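PDB 6EU8: putative heme binding protein from Tannerella forsythia, which probably binds heme, as a member of the HmuY-like family of heme-binding proteins, and is seen here in its heme-free form. Local coordinates for residues Ser42-Met47 with Lys127-Gly132. Residues are numbered along the deposited sequence; the frame is centred on the assembly and turned at random.
Sequences SEWHVM and KFTVAG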
loop_
_atom_site.group_PDB
_atom_site.type_symbol
_atom_site.label_atom_id
_atom_site.label_comp_id
_atom_site.label_asym_id
_atom_site.label_seq_id
_atom_site.Cartn_x
_atom_site.Cartn_y
_atom_site.Cartn_z
ATOM N N SER A 42 14.260 0.749 -6.363
ATOM C CA SER A 42 14.438 1.297 -7.699
ATOM C C SER A 42 15.649 2.261 -7.774
ATOM O O SER A 42 16.185 2.671 -6.747
ATOM C CB SER A 42 13.147 1.979 -8.152
ATOM O OG SER A 42 12.919 3.195 -7.481
ATOM N N GLU A 43 16.053 2.617 -8.993
ATOM C CA GLU A 43 16.977 3.733 -9.165
ATOM C C GLU A 43 16.176 5.031 -8.865
ATOM O O GLU A 43 15.096 5.227 -9.398
ATOM C CB GLU A 43 17.595 3.776 -10.571
ATOM C CG GLU A 43 18.578 4.917 -10.726
ATOM C CD GLU A 43 19.267 4.898 -12.071
ATOM O OE1 GLU A 43 18.703 5.436 -13.059
ATOM O OE2 GLU A 43 20.367 4.280 -12.115
ATOM N N TRP A 44 16.696 5.870 -7.968
ATOM C CA TRP A 44 15.948 7.098 -7.603
ATOM C C TRP A 44 16.410 8.260 -8.466
ATOM O O TRP A 44 17.589 8.342 -8.840
ATOM C CB TRP A 44 16.117 7.418 -6.147
ATOM C CG TRP A 44 15.463 6.458 -5.162
ATOM C CD1 TRP A 44 14.802 5.281 -5.441
ATOM C CD2 TRP A 44 15.500 6.563 -3.741
ATOM N NE1 TRP A 44 14.390 4.686 -4.267
ATOM C CE2 TRP A 44 14.794 5.454 -3.208
ATOM C CE3 TRP A 44 16.022 7.520 -2.861
ATOM C CZ2 TRP A 44 14.642 5.249 -1.820
ATOM C CZ3 TRP A 44 15.879 7.321 -1.495
ATOM C CH2 TRP A 44 15.166 6.220 -0.985
ATOM N N HIS A 45 15.466 9.141 -8.790
ATOM C CA HIS A 45 15.689 10.202 -9.760
ATOM C C HIS A 45 15.349 11.544 -9.113
ATOM O O HIS A 45 14.210 11.743 -8.626
ATOM C CB HIS A 45 14.891 9.954 -11.035
ATOM C CG HIS A 45 15.378 8.752 -11.811
ATOM N ND1 HIS A 45 14.575 8.035 -12.655
ATOM C CD2 HIS A 45 16.609 8.191 -11.886
ATOM C CE1 HIS A 45 15.273 7.043 -13.192
ATOM N NE2 HIS A 45 16.510 7.110 -12.731
ATOM N N VAL A 46 16.368 12.422 -9.071
ATOM C CA VAL A 46 16.205 13.791 -8.506
ATOM C C VAL A 46 15.682 14.680 -9.616
ATOM O O VAL A 46 16.285 14.789 -10.692
ATOM C CB VAL A 46 17.528 14.321 -7.928
ATOM C CG1 VAL A 46 17.393 15.757 -7.402
ATOM C CG2 VAL A 46 18.035 13.434 -6.824
ATOM N N MET A 47 14.516 15.279 -9.387
ATOM C CA MET A 47 13.894 16.199 -10.341
ATOM C C MET A 47 14.240 17.607 -9.871
ATOM O O MET A 47 14.071 17.925 -8.694
ATOM C CB MET A 47 12.376 16.042 -10.350
ATOM C CG MET A 47 11.889 14.704 -10.816
ATOM S SD MET A 47 12.332 14.467 -12.556
ATOM C CE MET A 47 12.378 12.699 -12.493
ATOM N N LYS A 127 12.950 21.129 -6.195
ATOM C CA LYS A 127 13.682 19.850 -6.173
ATOM C C LYS A 127 12.982 18.829 -5.290
ATOM O O LYS A 127 12.599 19.104 -4.148
ATOM C CB LYS A 127 15.108 20.055 -5.684
ATOM C CG LYS A 127 15.935 18.779 -5.598
ATOM C CD LYS A 127 17.421 19.054 -5.739
ATOM C CE LYS A 127 17.949 19.821 -4.563
ATOM N NZ LYS A 127 19.430 19.916 -4.703
ATOM N N PHE A 128 12.872 17.594 -5.809
ATOM C CA PHE A 128 12.315 16.477 -5.026
ATOM C C PHE A 128 12.761 15.162 -5.698
ATOM O O PHE A 128 13.263 15.211 -6.818
ATOM C CB PHE A 128 10.795 16.533 -4.911
ATOM C CG PHE A 128 10.067 16.587 -6.229
ATOM C CD1 PHE A 128 9.745 15.422 -6.929
ATOM C CD2 PHE A 128 9.677 17.826 -6.791
ATOM C CE1 PHE A 128 9.109 15.488 -8.162
ATOM C CE2 PHE A 128 9.026 17.879 -8.017
ATOM C CZ PHE A 128 8.726 16.714 -8.702
ATOM N N THR A 129 12.626 14.045 -4.982
ATOM C CA THR A 129 13.137 12.734 -5.484
ATOM C C THR A 129 11.994 11.740 -5.675
ATOM O O THR A 129 11.145 11.573 -4.793
ATOM C CB THR A 129 14.171 12.166 -4.512
ATOM O OG1 THR A 129 15.141 13.191 -4.214
ATOM C CG2 THR A 129 14.942 10.953 -5.125
ATOM N N VAL A 130 11.997 11.059 -6.818
ATOM C CA VAL A 130 10.984 10.025 -7.165
ATOM C C VAL A 130 11.626 8.658 -7.463
ATOM O O VAL A 130 12.769 8.559 -7.873
ATOM C CB VAL A 130 10.126 10.441 -8.358
ATOM C CG1 VAL A 130 9.242 11.648 -7.990
ATOM C CG2 VAL A 130 10.964 10.790 -9.578
ATOM N N ALA A 131 10.831 7.606 -7.261
ATOM C CA ALA A 131 11.226 6.233 -7.642
ATOM C C ALA A 131 11.260 6.117 -9.157
ATOM O O ALA A 131 10.315 6.501 -9.833
ATOM C CB ALA A 131 10.245 5.253 -7.054
ATOM N N GLY A 132 12.348 5.574 -9.724
ATOM C CA GLY A 132 12.391 5.407 -11.194
ATOM C C GLY A 132 11.236 4.573 -11.735
ATOM O O GLY A 132 10.639 4.895 -12.768
#
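The first torsion of Phe128 (chi1 56°) sets its CG between the backbone N and the carbonyl carbon, and Met47 CB lies over one face of the ring, offset toward the rim, in a CH-pi contact 4.2 Å from the centroid. Met47 CG, anti to its own carbonyl carbon (chi1 -64°), touches Phe128 CE1 at 3.9 Å. The Met47 chain is bent at chi2, and its CE meets Val130 CG2 at 3.8 Å. The backbones form a regular antiparallel ladder: hydrogen-bonded pairs His45-Val130 and Met47-Phe128 alternate with non-hydrogen-bonded Trp44-Ala131 and Val46-Thr129; the straightest bond runs from Val130 N to His45 O at 2.9 Å. On the face of Trp44, Val46 and Thr129, Trp44 CB touches Thr129 CG2; Val46 CG1 meets Lys127 CD at 3.7 Å. Past the last bridge, Gly132 N bonds to Glu43 O at 2.8 Å and weakly to Ser42 OG, whose stronger partner is Asp40. His45 NE2 donates in its ring plane to the anti lone pair of Glu43 OE1 at 2.8 Å, and ND1 pairs with Asp112, fixing the imidazole at both nitrogens. In the large antiparallel sheet, strand 51-56 flanks 44-48, strand 115-117 pairs with 127-136, and helix 120-124 touches Lys127 and Phe128.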